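Local coordinates for prenyltransference for protein (Lavandula lanata, PDB 5HC8), which probably joins two dimethylallyl diphosphate units head to middle into lavandulyl diphosphate, as a plant prenyltransferase of the cis-prenyltransferase (undecaprenyl diphosphate synthase) family, at residues I49-Q54 / D227-L232; K93-V96 / D101-F104; A152-A157 / E175-T180; L191-A194 / Q198-S201. All coordinates share one frame; numbering follows the deposited sequence.

Interaction 1: residues I49-Q54 / D227-L232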
loop_
_atom_site.group_PDB
_atom_site.type_symbol
_atom_site.label_atom_id
_atom_site.label_comp_id
_atom_site.label_asym_id
_atom_site.label_seq_id
_atom_site.Cartn_x
_atom_site.Cartn_y
_atom_site.Cartn_z
ATOM N N ILE A 49 15.241 -7.138 17.056
ATOM C CA ILE A 49 16.259 -6.351 16.375
ATOM C C ILE A 49 17.590 -7.156 16.355
ATOM O O ILE A 49 18.266 -7.250 15.347
ATOM C CB ILE A 49 16.467 -5.018 17.094
ATOM C CG1 ILE A 49 15.232 -4.140 16.938
ATOM C CG2 ILE A 49 17.716 -4.336 16.597
ATOM C CD1 ILE A 49 15.158 -2.996 17.980
ATOM N N SER A 50 17.926 -7.761 17.491
ATOM C CA SER A 50 19.099 -8.685 17.547
ATOM C C SER A 50 19.038 -9.741 16.519
ATOM O O SER A 50 20.032 -9.975 15.841
ATOM C CB SER A 50 19.158 -9.466 18.833
ATOM O OG SER A 50 19.607 -8.649 19.813
ATOM N N ARG A 51 17.894 -10.418 16.445
ATOM C CA ARG A 51 17.706 -11.498 15.490
ATOM C C ARG A 51 17.868 -11.020 14.040
ATOM O O ARG A 51 18.578 -11.647 13.250
ATOM C CB ARG A 51 16.396 -12.198 15.753
ATOM C CG ARG A 51 16.067 -13.345 14.828
ATOM C CD ARG A 51 17.104 -14.479 14.778
ATOM N NE ARG A 51 16.961 -15.278 16.004
ATOM C CZ ARG A 51 17.421 -16.518 16.110
ATOM N NH1 ARG A 51 18.029 -17.054 15.099
ATOM N NH2 ARG A 51 17.276 -17.174 17.229
ATOM N N ALA A 52 17.253 -9.874 13.694
ATOM C CA ALA A 52 17.323 -9.356 12.339
ATOM C C ALA A 52 18.790 -9.050 12.001
ATOM O O ALA A 52 19.264 -9.352 10.894
ATOM C CB ALA A 52 16.483 -8.091 12.208
ATOM N N SER A 53 19.525 -8.513 12.978
ATOM C CA SER A 53 20.963 -8.242 12.791
ATOM C C SER A 53 21.802 -9.503 12.474
ATOM O O SER A 53 22.528 -9.560 11.462
ATOM C CB SER A 53 21.527 -7.474 13.991
ATOM O OG SER A 53 22.923 -7.267 13.855
ATOM N N GLN A 54 21.539 -10.552 13.250
ATOM C CA GLN A 54 22.219 -11.840 13.099
ATOM C C GLN A 54 21.903 -12.388 11.758
ATOM O O GLN A 54 22.740 -13.026 11.124
ATOM C CB GLN A 54 21.715 -12.855 14.105
ATOM C CG GLN A 54 22.063 -12.608 15.571
ATOM C CD GLN A 54 21.302 -13.615 16.472
ATOM O OE1 GLN A 54 21.168 -14.818 16.133
ATOM N NE2 GLN A 54 20.743 -13.113 17.584
ATOM N N ASP A 227 8.847 -15.914 15.219
ATOM C CA ASP A 227 7.838 -15.316 14.316
ATOM C C ASP A 227 8.476 -14.497 13.217
ATOM O O ASP A 227 7.964 -14.496 12.098
ATOM C CB ASP A 227 6.787 -14.534 15.145
ATOM C CG ASP A 227 6.193 -15.404 16.253
ATOM O OD1 ASP A 227 5.489 -16.333 15.882
ATOM O OD2 ASP A 227 6.476 -15.240 17.463
ATOM N N LEU A 228 9.600 -13.876 13.505
ATOM C CA LEU A 228 10.463 -13.258 12.492
ATOM C C LEU A 228 10.992 -14.305 11.530
ATOM O O LEU A 228 10.964 -14.134 10.321
ATOM C CB LEU A 228 11.570 -12.419 13.117
ATOM C CG LEU A 228 12.501 -11.786 12.094
ATOM C CD1 LEU A 228 11.714 -10.873 11.131
ATOM C CD2 LEU A 228 13.688 -11.020 12.688
ATOM N N LEU A 229 11.483 -15.412 12.075
ATOM C CA LEU A 229 11.938 -16.502 11.273
ATOM C C LEU A 229 10.873 -17.094 10.384
ATOM O O LEU A 229 11.131 -17.437 9.237
ATOM C CB LEU A 229 12.477 -17.597 12.220
ATOM C CG LEU A 229 13.949 -17.681 12.545
ATOM C CD1 LEU A 229 14.945 -16.631 12.066
ATOM C CD2 LEU A 229 14.215 -18.117 13.976
ATOM N N ASP A 230 9.664 -17.180 10.895
ATOM C CA ASP A 230 8.578 -17.706 10.123
ATOM C C ASP A 230 8.274 -16.779 8.910
ATOM O O ASP A 230 8.029 -17.274 7.766
ATOM C CB ASP A 230 7.358 -17.857 10.982
ATOM C CG ASP A 230 7.418 -19.063 11.872
ATOM O OD1 ASP A 230 8.260 -19.945 11.654
ATOM O OD2 ASP A 230 6.596 -19.137 12.785
ATOM N N ALA A 231 8.288 -15.463 9.164
ATOM C CA ALA A 231 8.041 -14.462 8.093
ATOM C C ALA A 231 9.144 -14.531 7.080
ATOM O O ALA A 231 8.856 -14.513 5.864
ATOM C CB ALA A 231 7.919 -13.076 8.707
ATOM N N LEU A 232 10.400 -14.692 7.546
ATOM C CA LEU A 232 11.509 -14.824 6.609
ATOM C C LEU A 232 11.437 -16.094 5.712
ATOM O O LEU A 232 11.805 -16.043 4.548
ATOM C CB LEU A 232 12.840 -14.793 7.295
ATOM C CG LEU A 232 13.570 -13.485 7.526
ATOM C CD1 LEU A 232 12.868 -12.240 7.094
ATOM C CD2 LEU A 232 13.927 -13.353 8.995
#
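Leu228 CD2 pushes into the side of helix 34-54 between Arg51 and Ala52, and this methyl makes all of its side chain's close contacts there. Leu228 CD2 rests 4.1 Å from Ala52 CB and 4.0 Å from Arg51 CG, and touches the helix backbone as well, with Ala52 N at 3.9 Å. Leu228 CG stands anti to the backbone N (chi1 179°), which sends the branch across the gap rather than along its own helix. The two helices run in roughly the same direction, the short segments crossing at -41° with axes 10.7 Å apart. Both pack on one face of the central parallel sheet of the cis-prenyltransferase fold, where Ile49 meets strand 59-65 and Leu228 meets strand 190-193. At Leu229 the contact becomes one of methyls against an arginine chain and its guanidinium. Bends at chi2 (57°) and chi3 carry the Arg51 chain past Leu229 at about a right angle: Arg51 CD lies 4.1 Å from Leu229 CD1, while Leu229 CD2 sits over the centre of one guanidinium face. The charge itself is met by Glu225, which pairs with Arg51 NE in a salt bridge. With an alanine at Arg51, Glu225 would probably lose its charged mate and Leu229 the flat surface it lies against.

Interaction 2: residues K93-V96 / D101-F104; sequences KELV and DIQF
Val96 CG1 sits against the backbone oxygen of Ile102 at 3.3 Å, and this is the tight end of the contact. Ile102 O also takes a CA-H...O contact from Val96 CA, 3.6 Å away, beside its hydrogen bond from Asn131 ND2, and the last turn of helix 91-97 lies directly on the chain that follows. CG1 is placed there by standing anti to the carbonyl carbon (chi1 -53°), and from that position Val96 CG1 also reaches Phe104 CB, 4.1 Å away. Ile102 answers from its own side: its CD1 end fits against Leu95, 3.7 Å from Leu95 CB and 3.5 Å from Leu95 O, the two side chains crossing at a slant. Helix 34-54 closes over this pair through Ile49, and the Phe104 side chain packs on Ala124 and Glu125 of helix 115-128.

The Asp101 end is looser and wet. Here a water bridges the segments, 2.6 Å from Val96 O and 2.9 Å from Asp101 OD1. The other carboxylate oxygen, Asp101 OD2, accepts from the backbone N of Lys132. Asp101 itself has positive phi and psi (63°, 44°), a left-handed conformation at the turn between helix and strand. The whole is a short helix-to-strand connection, feeding strand 103-107 at one edge of the chain's parallel sheet in this alpha/beta fold.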
loop_
_atom_site.group_PDB
_atom_site.type_symbol
_atom_site.label_atom_id
_atom_site.label_comp_id
_atom_site.label_asym_id
_atom_site.label_seq_id
_atom_site.Cartn_x
_atom_site.Cartn_y
_atom_site.Cartn_z
ATOM N N LYS A 93 20.203 1.787 23.842
ATOM C CA LYS A 93 21.582 2.124 24.241
ATOM C C LYS A 93 22.433 0.819 24.248
ATOM O O LYS A 93 23.544 0.784 23.697
ATOM C CB LYS A 93 21.572 2.827 25.610
ATOM C CG LYS A 93 22.905 2.781 26.355
ATOM C CD LYS A 93 22.820 3.501 27.695
ATOM C CE LYS A 93 24.208 3.929 28.175
ATOM N NZ LYS A 93 24.327 3.821 29.654
ATOM N N GLU A 94 21.900 -0.254 24.808
ATOM C CA GLU A 94 22.590 -1.570 24.748
ATOM C C GLU A 94 22.865 -2.097 23.329
ATOM O O GLU A 94 23.946 -2.585 23.039
ATOM C CB GLU A 94 21.780 -2.619 25.519
ATOM C CG GLU A 94 22.622 -3.746 26.115
ATOM C CD GLU A 94 23.603 -3.256 27.203
ATOM O OE1 GLU A 94 24.379 -4.088 27.738
ATOM O OE2 GLU A 94 23.605 -2.039 27.541
ATOM N N LEU A 95 21.880 -1.999 22.435
ATOM C CA LEU A 95 22.053 -2.459 21.080
ATOM C C LEU A 95 23.123 -1.695 20.249
ATOM O O LEU A 95 23.866 -2.298 19.455
ATOM C CB LEU A 95 20.692 -2.387 20.350
ATOM C CG LEU A 95 19.635 -3.394 20.838
ATOM C CD1 LEU A 95 18.202 -2.917 20.576
ATOM C CD2 LEU A 95 19.940 -4.694 20.135
ATOM N N VAL A 96 23.161 -0.380 20.373
ATOM C CA VAL A 96 24.047 0.406 19.550
ATOM C C VAL A 96 25.493 0.333 20.101
ATOM O O VAL A 96 26.458 0.485 19.326
ATOM C CB VAL A 96 23.562 1.857 19.380
ATOM C CG1 VAL A 96 22.130 1.902 18.900
ATOM C CG2 VAL A 96 23.663 2.658 20.653
ATOM N N ASP A 101 26.432 -3.262 16.875
ATOM C CA ASP A 101 26.862 -2.016 16.307
ATOM C C ASP A 101 25.722 -1.371 15.509
ATOM O O ASP A 101 25.918 -0.871 14.395
ATOM C CB ASP A 101 28.052 -2.219 15.373
ATOM C CG ASP A 101 28.826 -0.927 15.129
ATOM O OD1 ASP A 101 28.798 -0.006 15.970
ATOM O OD2 ASP A 101 29.429 -0.818 14.069
ATOM N N ILE A 102 24.538 -1.404 16.094
ATOM C CA ILE A 102 23.343 -0.967 15.385
ATOM C C ILE A 102 23.296 0.522 15.196
ATOM O O ILE A 102 23.644 1.261 16.081
ATOM C CB ILE A 102 22.122 -1.483 16.132
ATOM C CG1 ILE A 102 22.044 -2.975 15.810
ATOM C CG2 ILE A 102 20.846 -0.738 15.725
ATOM C CD1 ILE A 102 21.789 -3.707 17.073
ATOM N N GLN A 103 22.876 0.946 14.019
ATOM C CA GLN A 103 22.637 2.327 13.769
ATOM C C GLN A 103 21.160 2.621 13.993
ATOM O O GLN A 103 20.320 1.928 13.393
ATOM C CB GLN A 103 22.994 2.663 12.361
ATOM C CG GLN A 103 24.410 2.295 11.979
ATOM C CD GLN A 103 24.664 2.514 10.489
ATOM O OE1 GLN A 103 24.755 3.651 10.044
ATOM N NE2 GLN A 103 24.750 1.421 9.709
ATOM N N PHE A 104 20.859 3.640 14.832
ATOM C CA PHE A 104 19.505 3.971 15.233
ATOM C C PHE A 104 19.033 5.272 14.610
ATOM O O PHE A 104 19.748 6.240 14.603
ATOM C CB PHE A 104 19.324 4.039 16.744
ATOM C CG PHE A 104 17.971 4.571 17.105
ATOM C CD1 PHE A 104 16.877 3.736 17.115
ATOM C CD2 PHE A 104 17.778 5.929 17.321
ATOM C CE1 PHE A 104 15.613 4.209 17.386
ATOM C CE2 PHE A 104 16.521 6.423 17.573
ATOM C CZ PHE A 104 15.426 5.560 17.600
HETATM O O HOH W 1 28.882 -0.401 18.811
#

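Interaction 3: residues A152-A157 / E175-T180; sequences ARKIAA and EQHLMT
His177 presents a face of its imidazole to Ile155, whose CG1 lies over the ring in a CH-pi contact, 3.8 Å from the centroid and 23° off the normal. The methylene is displaced toward the rim, which brings it to 3.5 Å from ND1; Ile155 CD1 follows alongside at 3.7 Å from the same nitrogen. His177 has more surface buried here than any other residue, and its chi1 of -68° sets CG beside the backbone N, from where the ring reaches helix 144-160. Its rotation is fixed by bonds at both nitrogens, ND1 to the backbone oxygen of Thr173 and NE2 with Lys158 NZ, so the aliphatic contact falls on an already held ring.

Lys154 supplies the second half of the contact with its aliphatic chain. CB approaches the ring obliquely, 4.1 Å from His177 CD2, and the chain runs on past the backbone oxygen of His177 before turning at chi4 (61°). That turn brings NZ to a water, 2.7 Å away, which donates in turn to His177 O at 3.2 Å; the ammonium also makes a salt bridge with Glu150 one turn back.

Thus the residues just after helix 171-176 dock on helix 144-160, where His177 and Leu178 also touch Ala151. Ala152 and Ala156 of that helix pack on Phe174 and Ile169 of the second subunit.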
loop_
_atom_site.group_PDB
_atom_site.type_symbol
_atom_site.label_atom_id
_atom_site.label_comp_id
_atom_site.label_asym_id
_atom_site.label_seq_id
_atom_site.Cartn_x
_atom_site.Cartn_y
_atom_site.Cartn_z
ATOM N N ALA A 152 5.740 16.208 -1.044
ATOM C CA ALA A 152 5.118 17.089 -2.014
ATOM C C ALA A 152 5.340 18.606 -1.665
ATOM O O ALA A 152 5.677 19.410 -2.574
ATOM C CB ALA A 152 3.650 16.741 -2.205
ATOM N N ARG A 153 5.256 18.932 -0.383
ATOM C CA ARG A 153 5.414 20.301 0.068
ATOM C C ARG A 153 6.856 20.700 -0.158
ATOM O O ARG A 153 7.109 21.760 -0.720
ATOM C CB ARG A 153 5.092 20.472 1.536
ATOM C CG ARG A 153 3.631 20.351 1.888
ATOM C CD ARG A 153 3.369 20.771 3.323
ATOM N NE ARG A 153 1.977 20.499 3.683
ATOM C CZ ARG A 153 1.214 21.260 4.471
ATOM N NH1 ARG A 153 1.697 22.386 4.985
ATOM N NH2 ARG A 153 -0.055 20.901 4.733
ATOM N N LYS A 154 7.801 19.856 0.288
ATOM C CA LYS A 154 9.263 20.144 0.101
ATOM C C LYS A 154 9.641 20.317 -1.357
ATOM O O LYS A 154 10.461 21.201 -1.705
ATOM C CB LYS A 154 10.165 19.060 0.720
ATOM C CG LYS A 154 10.231 18.932 2.207
ATOM C CD LYS A 154 11.060 17.674 2.537
ATOM C CE LYS A 154 11.666 17.624 3.936
ATOM N NZ LYS A 154 10.652 17.651 5.012
ATOM N N ILE A 155 9.086 19.508 -2.245
ATOM C CA ILE A 155 9.336 19.611 -3.659
ATOM C C ILE A 155 8.691 20.898 -4.175
ATOM O O ILE A 155 9.287 21.629 -4.985
ATOM C CB ILE A 155 8.873 18.390 -4.417
ATOM C CG1 ILE A 155 9.886 17.277 -4.201
ATOM C CG2 ILE A 155 8.689 18.643 -5.900
ATOM C CD1 ILE A 155 9.294 15.908 -4.421
ATOM N N ALA A 156 7.518 21.235 -3.667
ATOM C CA ALA A 156 6.872 22.435 -4.188
ATOM C C ALA A 156 7.700 23.698 -3.737
ATOM O O ALA A 156 7.855 24.642 -4.501
ATOM C CB ALA A 156 5.412 22.501 -3.725
ATOM N N ALA A 157 8.225 23.700 -2.521
ATOM C CA ALA A 157 9.034 24.795 -2.063
ATOM C C ALA A 157 10.242 24.982 -2.958
ATOM O O ALA A 157 10.560 26.101 -3.287
ATOM C CB ALA A 157 9.462 24.612 -0.635
ATOM N N GLU A 175 11.252 10.272 -4.148
ATOM C CA GLU A 175 11.846 9.408 -3.147
ATOM C C GLU A 175 12.830 10.119 -2.239
ATOM O O GLU A 175 12.859 9.920 -1.031
ATOM C CB GLU A 175 12.457 8.253 -3.967
ATOM C CG GLU A 175 13.151 7.054 -3.359
ATOM C CD GLU A 175 12.202 6.003 -2.935
ATOM O OE1 GLU A 175 11.636 5.204 -3.753
ATOM O OE2 GLU A 175 12.011 6.052 -1.717
ATOM N N GLN A 176 13.635 11.043 -2.781
ATOM C CA GLN A 176 14.665 11.705 -1.941
ATOM C C GLN A 176 14.076 12.733 -0.966
ATOM O O GLN A 176 14.749 13.238 -0.081
ATOM C CB GLN A 176 15.670 12.510 -2.810
ATOM C CG GLN A 176 16.376 11.783 -3.936
ATOM C CD GLN A 176 16.910 12.790 -4.996
ATOM O OE1 GLN A 176 17.134 13.980 -4.698
ATOM N NE2 GLN A 176 17.095 12.322 -6.231
ATOM N N HIS A 177 12.775 13.004 -1.087
ATOM C CA HIS A 177 12.111 13.941 -0.146
ATOM C C HIS A 177 11.199 13.299 0.885
ATOM O O HIS A 177 10.622 14.003 1.732
ATOM C CB HIS A 177 11.377 14.955 -1.017
ATOM C CG HIS A 177 12.323 15.839 -1.769
ATOM N ND1 HIS A 177 12.718 15.582 -3.063
ATOM C CD2 HIS A 177 13.027 16.928 -1.358
ATOM C CE1 HIS A 177 13.585 16.514 -3.443
ATOM N NE2 HIS A 177 13.780 17.340 -2.428
ATOM N N LEU A 178 11.097 11.969 0.854
ATOM C CA LEU A 178 10.346 11.266 1.907
ATOM C C LEU A 178 11.190 11.129 3.101
ATOM O O LEU A 178 12.435 11.322 3.042
ATOM C CB LEU A 178 9.922 9.864 1.395
ATOM C CG LEU A 178 8.955 9.984 0.216
ATOM C CD1 LEU A 178 8.936 8.680 -0.572
ATOM C CD2 LEU A 178 7.521 10.263 0.722
ATOM N N MET A 179 10.538 10.752 4.200
ATOM C CA MET A 179 11.189 10.481 5.457
ATOM C C MET A 179 12.112 9.287 5.419
ATOM O O MET A 179 13.009 9.220 6.250
ATOM C CB MET A 179 10.177 10.360 6.608
ATOM C CG MET A 179 9.559 11.703 6.978
ATOM S SD MET A 179 8.374 11.568 8.337
ATOM C CE MET A 179 6.860 11.624 7.433
ATOM N N THR A 180 11.971 8.400 4.411
ATOM C CA THR A 180 12.849 7.255 4.298
ATOM C C THR A 180 14.127 7.633 3.529
ATOM O O THR A 180 14.938 6.739 3.238
ATOM C CB THR A 180 12.094 6.119 3.572
ATOM O OG1 THR A 180 11.284 6.656 2.487
ATOM C CG2 THR A 180 11.247 5.438 4.601
HETATM O O HOH W 2 10.213 14.964 4.733
#

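Interaction 4: residues L191-A194 / Q198-S201. With ISY (3-methylbut-3-enylsulfanyl(phosphonooxy)phosphinic acid), chain F.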
loop_
_atom_site.group_PDB
_atom_site.type_symbol
_atom_site.label_atom_id
_atom_site.label_comp_id
_atom_site.label_asym_id
_atom_site.label_seq_id
_atom_site.Cartn_x
_atom_site.Cartn_y
_atom_site.Cartn_z
ATOM N N LEU A 191 7.012 -6.948 4.669
ATOM C CA LEU A 191 6.251 -6.174 5.634
ATOM C C LEU A 191 5.519 -7.227 6.428
ATOM O O LEU A 191 4.777 -8.024 5.868
ATOM C CB LEU A 191 5.242 -5.262 4.961
ATOM C CG LEU A 191 4.263 -4.562 5.926
ATOM C CD1 LEU A 191 5.007 -3.554 6.742
ATOM C CD2 LEU A 191 3.248 -3.805 5.062
ATOM N N ILE A 192 5.731 -7.180 7.728
ATOM C CA ILE A 192 5.084 -8.059 8.650
ATOM C C ILE A 192 4.008 -7.309 9.450
ATOM O O ILE A 192 4.287 -6.316 10.059
ATOM C CB ILE A 192 6.111 -8.623 9.631
ATOM C CG1 ILE A 192 7.162 -9.467 8.893
ATOM C CG2 ILE A 192 5.441 -9.494 10.662
ATOM C CD1 ILE A 192 8.373 -9.855 9.789
ATOM N N ARG A 193 2.825 -7.890 9.548
ATOM C CA ARG A 193 1.829 -7.347 10.447
ATOM C C ARG A 193 1.254 -8.399 11.346
ATOM O O ARG A 193 0.719 -9.376 10.889
ATOM C CB ARG A 193 0.701 -6.619 9.702
ATOM C CG ARG A 193 -0.377 -6.059 10.637
ATOM C CD ARG A 193 -1.367 -5.134 9.940
ATOM N NE ARG A 193 -2.325 -4.726 10.945
ATOM C CZ ARG A 193 -2.915 -3.537 11.005
ATOM N NH1 ARG A 193 -2.757 -2.614 10.064
ATOM N NH2 ARG A 193 -3.714 -3.276 12.011
ATOM N N ALA A 194 1.400 -8.137 12.645
ATOM C CA ALA A 194 0.930 -8.984 13.697
ATOM C C ALA A 194 -0.533 -8.723 13.958
ATOM O O ALA A 194 -1.066 -7.675 13.595
ATOM C CB ALA A 194 1.700 -8.703 14.953
ATOM N N GLN A 198 -5.584 -7.321 7.985
ATOM C CA GLN A 198 -4.964 -7.272 6.676
ATOM C C GLN A 198 -5.228 -5.886 6.046
ATOM O O GLN A 198 -6.179 -5.704 5.296
ATOM C CB GLN A 198 -5.524 -8.408 5.820
ATOM C CG GLN A 198 -5.115 -9.778 6.331
ATOM C CD GLN A 198 -5.938 -10.864 5.629
ATOM O OE1 GLN A 198 -7.112 -11.173 6.001
ATOM N NE2 GLN A 198 -5.428 -11.336 4.600
ATOM N N ARG A 199 -4.364 -4.949 6.420
ATOM C CA ARG A 199 -4.496 -3.550 6.027
ATOM C C ARG A 199 -3.204 -2.873 6.520
ATOM O O ARG A 199 -2.488 -3.416 7.356
ATOM C CB ARG A 199 -5.751 -2.859 6.615
ATOM C CG ARG A 199 -5.865 -2.896 8.126
ATOM C CD ARG A 199 -7.003 -2.034 8.638
ATOM N NE ARG A 199 -7.167 -2.182 10.103
ATOM C CZ ARG A 199 -8.021 -2.984 10.722
ATOM N NH1 ARG A 199 -8.883 -3.726 10.053
ATOM N NH2 ARG A 199 -8.011 -3.011 12.064
ATOM N N LEU A 200 -2.952 -1.715 5.947
ATOM C CA LEU A 200 -1.762 -0.908 6.201
ATOM C C LEU A 200 -1.961 0.089 7.300
ATOM O O LEU A 200 -0.970 0.519 7.928
ATOM C CB LEU A 200 -1.349 -0.206 4.893
ATOM C CG LEU A 200 -1.092 -1.177 3.721
ATOM C CD1 LEU A 200 -0.835 -0.333 2.466
ATOM C CD2 LEU A 200 0.104 -2.081 3.996
ATOM N N SER A 201 -3.212 0.488 7.560
ATOM C CA SER A 201 -3.457 1.477 8.622
ATOM C C SER A 201 -2.630 2.763 8.562
ATOM O O SER A 201 -2.288 3.359 9.584
ATOM C CB SER A 201 -3.338 0.855 10.022
ATOM O OG SER A 201 -4.116 -0.322 10.085
HETATM P P1 ISY F . -6.053 -0.037 12.972
HETATM O O2 ISY F . -4.774 0.811 13.597
HETATM P P3 ISY F . -3.786 0.399 14.754
HETATM O O4 ISY F . -5.865 -1.592 13.175
HETATM O O5 ISY F . -6.354 0.306 11.485
HETATM O O6 ISY F . -7.245 0.429 13.797
HETATM O O7 ISY F . -4.487 -0.399 15.793
HETATM O O8 ISY F . -3.000 1.708 15.228
HETATM S S9 ISY F . -2.438 -0.972 13.823
HETATM C C10 ISY F . -1.298 0.160 13.063
HETATM C C11 ISY F . -0.064 -0.054 13.903
HETATM C C12 ISY F . 0.725 1.099 14.456
HETATM C C13 ISY F . 1.919 0.813 15.244
HETATM C C14 ISY F . 0.218 2.492 14.390
#
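Arg193 and Ser201 meet at the bound thiolo diphosphate analogue ISY. The Arg193 guanidinium uses both of its terminal nitrogens: NH2 donates to ISY O4 at 3.0 Å, and NH1 to Ser201 OG at 2.7 Å, a nearly straight bond of 171° lying in the guanidinium plane. Ser201 OG in turn donates to ISY O5, also 2.7 Å, so the hydroxyl relays between arginine and diphosphate. Arg199, on the segment of Ser201, grips the same diphosphate, NH2 on O4 at 2.8 Å and NE on O5 at 3.0 Å; O4 is thus shared by both arginines in a pocket built for an anion.

Further bonds position these groups. Arg193 NH1 also bonds the backbone oxygen of Arg199 at 2.8 Å, coming from above the carbonyl plane, and Arg199 CG lies over one face of the Arg193 guanidinium. The extended chain of Arg193 (chi1 179°) carries the group from strand 190-193 to the ligand, and Arg193 NH2 is held by a salt bridge to Asp21. Replacing Arg193 by a leucine would probably leave Asp21 without its salt-bridge partner, ISY O4 with Arg199 as its remaining arginine, and Ser201 OG without the Arg193 donor. Arg199 NH1 binds Glu212 of the second subunit.

Farther from the ligand, Leu191 CD2 packs on Leu200 CD2, 3.7 Å away. Strand 190-193 lies between strands 15-19 and 212-215, bonded to both, and the loop with Arg199 folds back over its end against the second subunit.

Interaction 4 contributes Arg193, Arg199 and Ser201 to the ISY pocket, while interactions 1 and 2 are packing around the parallel sheet. Interaction 1 reaches interaction 4 directly: Ala231 CB comes within 3.4 Å of Ile192 CD1 on strand 190-193, and the two centres are 17 Å apart. That touch comes from helix 225-237; helix 34-54 touches interaction 2, where Ile49 CD1 packs on Leu95 CD1 at 4.0 Å, and the helix pair thus links the two. Interactions 2 and 4 lie on opposite sides of the chain's centre, with centres about 26 Å apart. Interaction 3 is detached, its centre about 25 Å from that of interaction 4, yet both touch the second subunit.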